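Local coordinates for protein fasciclin-1 (Drosophila melanogaster, PDB 1O70) that mediates neural cell adhesion, here represented by its third and fourth FAS1 domains, at residues E47-A52 and Y146-D151; N78-K83 and D151-V156. All coordinates share one frame; numbering follows the deposited sequence.

Contact 1. Residues E47-A52 and Y146-D151; sequences EVTILA and YVHIID
Ala52 and His148 meet in the tight part of this contact, where Ala52 N donates to His148 O at 2.8 Å and His148 N donates to Ile50 O at 3.0 Å, nearly in line with that carbonyl. Ile50 N donates to Tyr146 O, and Ile150 N closes the far end on Ala52 O (3.1 Å), coming from 46° above the carbonyl plane. Thr49, Leu51 and His148 share one face of the sheet. With OG1 of Thr49 beside its backbone N (chi1 -64°), CG2 is left anti to that N, 3.8 Å from His148 CD2, while Leu51 CD2 touches the ring edge near its plane. Outside the pair, Thr49 OG1 bonds Asp84 O and Leu86 N, and His148 NE2 bonds Leu86 O, so these two atoms have partners. The two strands, 19° from exactly parallel, are neighbours, second and third from the 81-82 edge, in the seven-stranded mixed sheet of the third FAS1 domain. On the other face Ile50 CB packs against Val147 CG2 (4.1 Å), and helix 21-33 covers this side, Phe27 touching Ile50 and Ala23 touching Ile149. The start of the pairing is looser and partly exposed: Val48 O stands 3.5 Å from Tyr146 N, and a water donates to both Val48 O (2.6 Å) and Tyr146 O, while the Tyr146 ring leads away from strand 48-52 to rest beside Arg85 and Asn87.

Contact 2. Residues N78-K83 and D151-V156; sequences NMHIIK and DHVLGV
His80 extends its imidazole against Val153 and Leu154, crossing the Leu154 side chain obliquely. From CB, the first torsion sets CG anti to the carbonyl carbon (chi1 -77°), and the ring continues to the loop 151-156. ND1 bonds Ile76 O in the preceding helical turn, which ties down the ring's rotation. CD2 touches Leu154 CG. CE1 lies 3.2 Å from Leu154 N and also meets Val153 CG1. NE2, at the tip, is 2.9 Å from Leu154 N, with Leu154 CB over one ring face. An alanine here would probably leave Ile76 O without its imidazole partner and open a gap beside Leu154 and Val153. Next to it, Met79 SD rests 4.1 Å from Leu154 CB and 3.4 Å from Gly155 CA. Gly155 occupies the third position of a type II beta turn from Val153 to Val156, with the positive phi (75°) that this turn requires there. At the loop's start, His152 ND1 donates to Asp151 OD1, and the His152 ring stacks on Tyr158. The contact thus joins the end of helix 70-79 to the loop between strand 145-150 and helix 161-167, with Pro53 touching both His80 and Val153, and Leu154 reaching Leu51 and Val131 of strands 48-53 and 131-141.

Overall arrangement
Both contacts belong to the third FAS1 domain, with centres about 9 Å apart, and they alternate along the chain: 47-52, 78-83, 146-151, 151-156. Asp151 belongs to both, ending the later segment of contact 1 and starting that of contact 2. In the sheet, strand 48-53 lies between 145-150, its parallel partner, and the antiparallel edge strand 81-82. Thr49 O to Ile82 N (2.7 Å) and Leu51 N to His80 O (2.8 Å) are probable hydrogen bonds joining the two contacts directly. Early and late parts of the domain are thereby interlocked ahead of helix 161-167, on the way to the fourth FAS1 domain, whose sheet has the same strand order.

Contact 1. Residues E47-A52 and Y146-D151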
loop_
_atom_site.group_PDB
_atom_site.type_symbol
_atom_site.label_atom_id
_atom_site.label_comp_id
_atom_site.label_asym_id
_atom_site.label_seq_id
_atom_site.Cartn_x
_atom_site.Cartn_y
_atom_site.Cartn_z
ATOM N N GLU A 47 -1.854 -22.655 -11.138
ATOM C CA GLU A 47 -0.910 -21.680 -11.675
ATOM C C GLU A 47 -0.380 -20.865 -10.496
ATOM O O GLU A 47 -1.149 -20.469 -9.614
ATOM C CB GLU A 47 -1.596 -20.749 -12.676
ATOM C CG GLU A 47 -2.415 -21.466 -13.736
ATOM C CD GLU A 47 -2.857 -20.541 -14.858
ATOM O OE1 GLU A 47 -2.015 -20.201 -15.719
ATOM O OE2 GLU A 47 -4.043 -20.144 -14.873
ATOM N N VAL A 48 0.927 -20.617 -10.472
ATOM C CA VAL A 48 1.528 -19.861 -9.378
ATOM C C VAL A 48 2.794 -19.107 -9.788
ATOM O O VAL A 48 3.630 -19.631 -10.524
ATOM C CB VAL A 48 1.866 -20.804 -8.188
ATOM C CG1 VAL A 48 2.809 -21.911 -8.644
ATOM C CG2 VAL A 48 2.484 -20.008 -7.040
ATOM N N THR A 49 2.920 -17.870 -9.319
ATOM C CA THR A 49 4.089 -17.052 -9.603
ATOM C C THR A 49 4.620 -16.554 -8.266
ATOM O O THR A 49 3.895 -15.963 -7.463
ATOM C CB THR A 49 3.755 -15.853 -10.514
ATOM O OG1 THR A 49 3.333 -16.341 -11.787
ATOM C CG2 THR A 49 4.976 -14.965 -10.711
ATOM N N ILE A 50 5.898 -16.813 -8.040
ATOM C CA ILE A 50 6.548 -16.446 -6.802
ATOM C C ILE A 50 7.481 -15.258 -6.973
ATOM O O ILE A 50 8.240 -15.186 -7.946
ATOM C CB ILE A 50 7.365 -17.636 -6.269
ATOM C CG1 ILE A 50 6.429 -18.823 -6.034
ATOM C CG2 ILE A 50 8.124 -17.239 -5.003
ATOM C CD1 ILE A 50 7.124 -20.088 -5.559
ATOM N N LEU A 51 7.407 -14.318 -6.034
ATOM C CA LEU A 51 8.288 -13.157 -6.049
ATOM C C LEU A 51 9.269 -13.479 -4.943
ATOM O O LEU A 51 8.957 -13.309 -3.766
ATOM C CB LEU A 51 7.529 -11.864 -5.719
ATOM C CG LEU A 51 6.384 -11.461 -6.664
ATOM C CD1 LEU A 51 5.940 -10.036 -6.335
ATOM C CD2 LEU A 51 6.841 -11.525 -8.126
ATOM N N ALA A 52 10.442 -13.983 -5.316
ATOM C CA ALA A 52 11.444 -14.358 -4.333
ATOM C C ALA A 52 12.430 -13.235 -4.048
ATOM O O ALA A 52 13.160 -12.795 -4.933
ATOM C CB ALA A 52 12.192 -15.598 -4.803
ATOM N N TYR A 146 5.951 -18.756 -13.044
ATOM C CA TYR A 146 7.244 -18.108 -13.093
ATOM C C TYR A 146 7.753 -17.702 -11.720
ATOM O O TYR A 146 7.078 -17.865 -10.703
ATOM C CB TYR A 146 7.190 -16.864 -13.989
ATOM C CG TYR A 146 6.758 -17.137 -15.421
ATOM C CD1 TYR A 146 5.407 -17.237 -15.754
ATOM C CD2 TYR A 146 7.701 -17.308 -16.439
ATOM C CE1 TYR A 146 5.002 -17.499 -17.060
ATOM C CE2 TYR A 146 7.310 -17.572 -17.756
ATOM C CZ TYR A 146 5.960 -17.667 -18.060
ATOM O OH TYR A 146 5.552 -17.940 -19.348
ATOM N N VAL A 147 8.973 -17.182 -11.711
ATOM C CA VAL A 147 9.612 -16.704 -10.506
ATOM C C VAL A 147 10.388 -15.461 -10.890
ATOM O O VAL A 147 11.017 -15.417 -11.947
ATOM C CB VAL A 147 10.580 -17.742 -9.941
ATOM C CG1 VAL A 147 11.511 -17.081 -8.932
ATOM C CG2 VAL A 147 9.809 -18.868 -9.282
ATOM N N HIS A 148 10.337 -14.454 -10.032
ATOM C CA HIS A 148 11.048 -13.203 -10.264
ATOM C C HIS A 148 11.744 -12.838 -8.960
ATOM O O HIS A 148 11.190 -13.046 -7.874
ATOM C CB HIS A 148 10.068 -12.086 -10.600
ATOM C CG HIS A 148 9.128 -12.407 -11.722
ATOM N ND1 HIS A 148 9.523 -12.416 -13.044
ATOM C CD2 HIS A 148 7.802 -12.683 -11.726
ATOM C CE1 HIS A 148 8.481 -12.676 -13.814
ATOM N NE2 HIS A 148 7.423 -12.841 -13.038
ATOM N N ILE A 149 12.941 -12.272 -9.052
ATOM C CA ILE A 149 13.664 -11.873 -7.851
ATOM C C ILE A 149 13.515 -10.369 -7.598
ATOM O O ILE A 149 13.744 -9.554 -8.493
ATOM C CB ILE A 149 15.176 -12.249 -7.946
ATOM C CG1 ILE A 149 15.340 -13.770 -7.920
ATOM C CG2 ILE A 149 15.935 -11.729 -6.728
ATOM C CD1 ILE A 149 14.840 -14.479 -9.128
ATOM N N ILE A 150 13.110 -10.010 -6.383
ATOM C CA ILE A 150 12.944 -8.608 -6.022
ATOM C C ILE A 150 13.964 -8.217 -4.965
ATOM O O ILE A 150 14.454 -9.068 -4.221
ATOM C CB ILE A 150 11.513 -8.308 -5.517
ATOM C CG1 ILE A 150 11.188 -9.152 -4.276
ATOM C CG2 ILE A 150 10.510 -8.576 -6.630
ATOM C CD1 ILE A 150 9.765 -8.935 -3.755
ATOM N N ASP A 151 14.280 -6.926 -4.906
ATOM C CA ASP A 151 15.287 -6.436 -3.981
ATOM C C ASP A 151 14.816 -6.055 -2.591
ATOM O O ASP A 151 15.603 -5.554 -1.791
ATOM C CB ASP A 151 16.032 -5.256 -4.603
ATOM C CG ASP A 151 15.111 -4.118 -4.986
ATOM O OD1 ASP A 151 13.897 -4.167 -4.666
ATOM O OD2 ASP A 151 15.621 -3.167 -5.610
HETATM O O HOH W 1 5.948 -20.386 -9.671
#

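Contact 2. Residues N78-K83 and D151-V156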
loop_
_atom_site.group_PDB
_atom_site.type_symbol
_atom_site.label_atom_id
_atom_site.label_comp_id
_atom_site.label_asym_id
_atom_site.label_seq_id
_atom_site.Cartn_x
_atom_site.Cartn_y
_atom_site.Cartn_z
ATOM N N ASN A 78 3.172 -15.560 2.245
ATOM C CA ASN A 78 1.990 -15.688 1.402
ATOM C C ASN A 78 1.738 -14.561 0.412
ATOM O O ASN A 78 1.189 -14.807 -0.659
ATOM C CB ASN A 78 0.740 -15.869 2.254
ATOM C CG ASN A 78 0.760 -17.156 3.037
ATOM O OD1 ASN A 78 1.258 -18.174 2.567
ATOM N ND2 ASN A 78 0.208 -17.119 4.242
ATOM N N MET A 79 2.123 -13.334 0.751
ATOM C CA MET A 79 1.884 -12.235 -0.170
ATOM C C MET A 79 2.899 -12.204 -1.310
ATOM O O MET A 79 2.741 -11.444 -2.267
ATOM C CB MET A 79 1.849 -10.886 0.564
ATOM C CG MET A 79 3.127 -10.478 1.236
ATOM S SD MET A 79 3.029 -8.807 1.952
ATOM C CE MET A 79 1.976 -9.099 3.400
ATOM N N HIS A 80 3.935 -13.040 -1.217
ATOM C CA HIS A 80 4.943 -13.122 -2.276
ATOM C C HIS A 80 4.517 -14.205 -3.261
ATOM O O HIS A 80 5.218 -14.467 -4.235
ATOM C CB HIS A 80 6.316 -13.504 -1.724
ATOM C CG HIS A 80 7.045 -12.385 -1.046
ATOM N ND1 HIS A 80 6.842 -12.053 0.276
ATOM C CD2 HIS A 80 8.014 -11.552 -1.497
ATOM C CE1 HIS A 80 7.659 -11.070 0.613
ATOM N NE2 HIS A 80 8.381 -10.747 -0.445
ATOM N N ILE A 81 3.366 -14.832 -3.005
ATOM C CA ILE A 81 2.865 -15.912 -3.858
ATOM C C ILE A 81 1.581 -15.571 -4.630
ATOM O O ILE A 81 0.470 -15.614 -4.087
ATOM C CB ILE A 81 2.602 -17.197 -3.034
ATOM C CG1 ILE A 81 3.842 -17.570 -2.221
ATOM C CG2 ILE A 81 2.248 -18.341 -3.955
ATOM C CD1 ILE A 81 3.575 -18.659 -1.189
ATOM N N ILE A 82 1.754 -15.271 -5.912
ATOM C CA ILE A 82 0.658 -14.917 -6.805
ATOM C C ILE A 82 -0.099 -16.121 -7.368
ATOM O O ILE A 82 0.470 -16.963 -8.062
ATOM C CB ILE A 82 1.193 -14.089 -7.982
ATOM C CG1 ILE A 82 1.822 -12.797 -7.448
ATOM C CG2 ILE A 82 0.074 -13.811 -8.968
ATOM C CD1 ILE A 82 2.777 -12.146 -8.387
ATOM N N LYS A 83 -1.396 -16.178 -7.089
ATOM C CA LYS A 83 -2.222 -17.275 -7.573
ATOM C C LYS A 83 -2.506 -17.110 -9.068
ATOM O O LYS A 83 -3.657 -16.953 -9.476
ATOM C CB LYS A 83 -3.532 -17.318 -6.776
ATOM C CG LYS A 83 -3.319 -17.637 -5.299
ATOM C CD LYS A 83 -4.323 -16.943 -4.395
ATOM C CE LYS A 83 -5.736 -17.450 -4.611
ATOM N NZ LYS A 83 -6.731 -16.670 -3.813
ATOM N N ASP A 151 14.280 -6.926 -4.906
ATOM C CA ASP A 151 15.287 -6.436 -3.981
ATOM C C ASP A 151 14.816 -6.055 -2.591
ATOM O O ASP A 151 15.603 -5.554 -1.791
ATOM C CB ASP A 151 16.032 -5.256 -4.603
ATOM C CG ASP A 151 15.111 -4.118 -4.986
ATOM O OD1 ASP A 151 13.897 -4.167 -4.666
ATOM O OD2 ASP A 151 15.621 -3.167 -5.610
ATOM N N HIS A 152 13.540 -6.269 -2.300
ATOM C CA HIS A 152 13.020 -5.978 -0.970
ATOM C C HIS A 152 12.018 -7.038 -0.647
ATOM O O HIS A 152 11.435 -7.635 -1.549
ATOM C CB HIS A 152 12.325 -4.620 -0.889
ATOM C CG HIS A 152 13.269 -3.465 -0.839
ATOM N ND1 HIS A 152 13.678 -2.788 -1.967
ATOM C CD2 HIS A 152 13.909 -2.882 0.203
ATOM C CE1 HIS A 152 14.524 -1.834 -1.625
ATOM N NE2 HIS A 152 14.683 -1.869 -0.313
ATOM N N VAL A 153 11.827 -7.274 0.641
ATOM C CA VAL A 153 10.876 -8.264 1.092
ATOM C C VAL A 153 9.538 -7.566 1.296
ATOM O O VAL A 153 9.422 -6.639 2.105
ATOM C CB VAL A 153 11.339 -8.895 2.410
ATOM C CG1 VAL A 153 10.409 -10.021 2.792
ATOM C CG2 VAL A 153 12.778 -9.396 2.277
ATOM N N LEU A 154 8.527 -8.000 0.553
ATOM C CA LEU A 154 7.209 -7.396 0.672
ATOM C C LEU A 154 6.669 -7.633 2.083
ATOM O O LEU A 154 7.109 -8.552 2.782
ATOM C CB LEU A 154 6.252 -7.987 -0.371
ATOM C CG LEU A 154 6.657 -7.839 -1.841
ATOM C CD1 LEU A 154 5.610 -8.488 -2.737
ATOM C CD2 LEU A 154 6.825 -6.371 -2.189
ATOM N N GLY A 155 5.725 -6.796 2.503
ATOM C CA GLY A 155 5.137 -6.943 3.820
ATOM C C GLY A 155 5.999 -6.503 4.986
ATOM O O GLY A 155 5.622 -6.706 6.136
ATOM N N VAL A 156 7.157 -5.914 4.699
ATOM C CA VAL A 156 8.066 -5.425 5.745
ATOM C C VAL A 156 8.513 -4.015 5.340
ATOM O O VAL A 156 9.556 -3.833 4.711
ATOM C CB VAL A 156 9.303 -6.334 5.888
ATOM C CG1 VAL A 156 10.237 -5.772 6.955
ATOM C CG2 VAL A 156 8.878 -7.748 6.255
#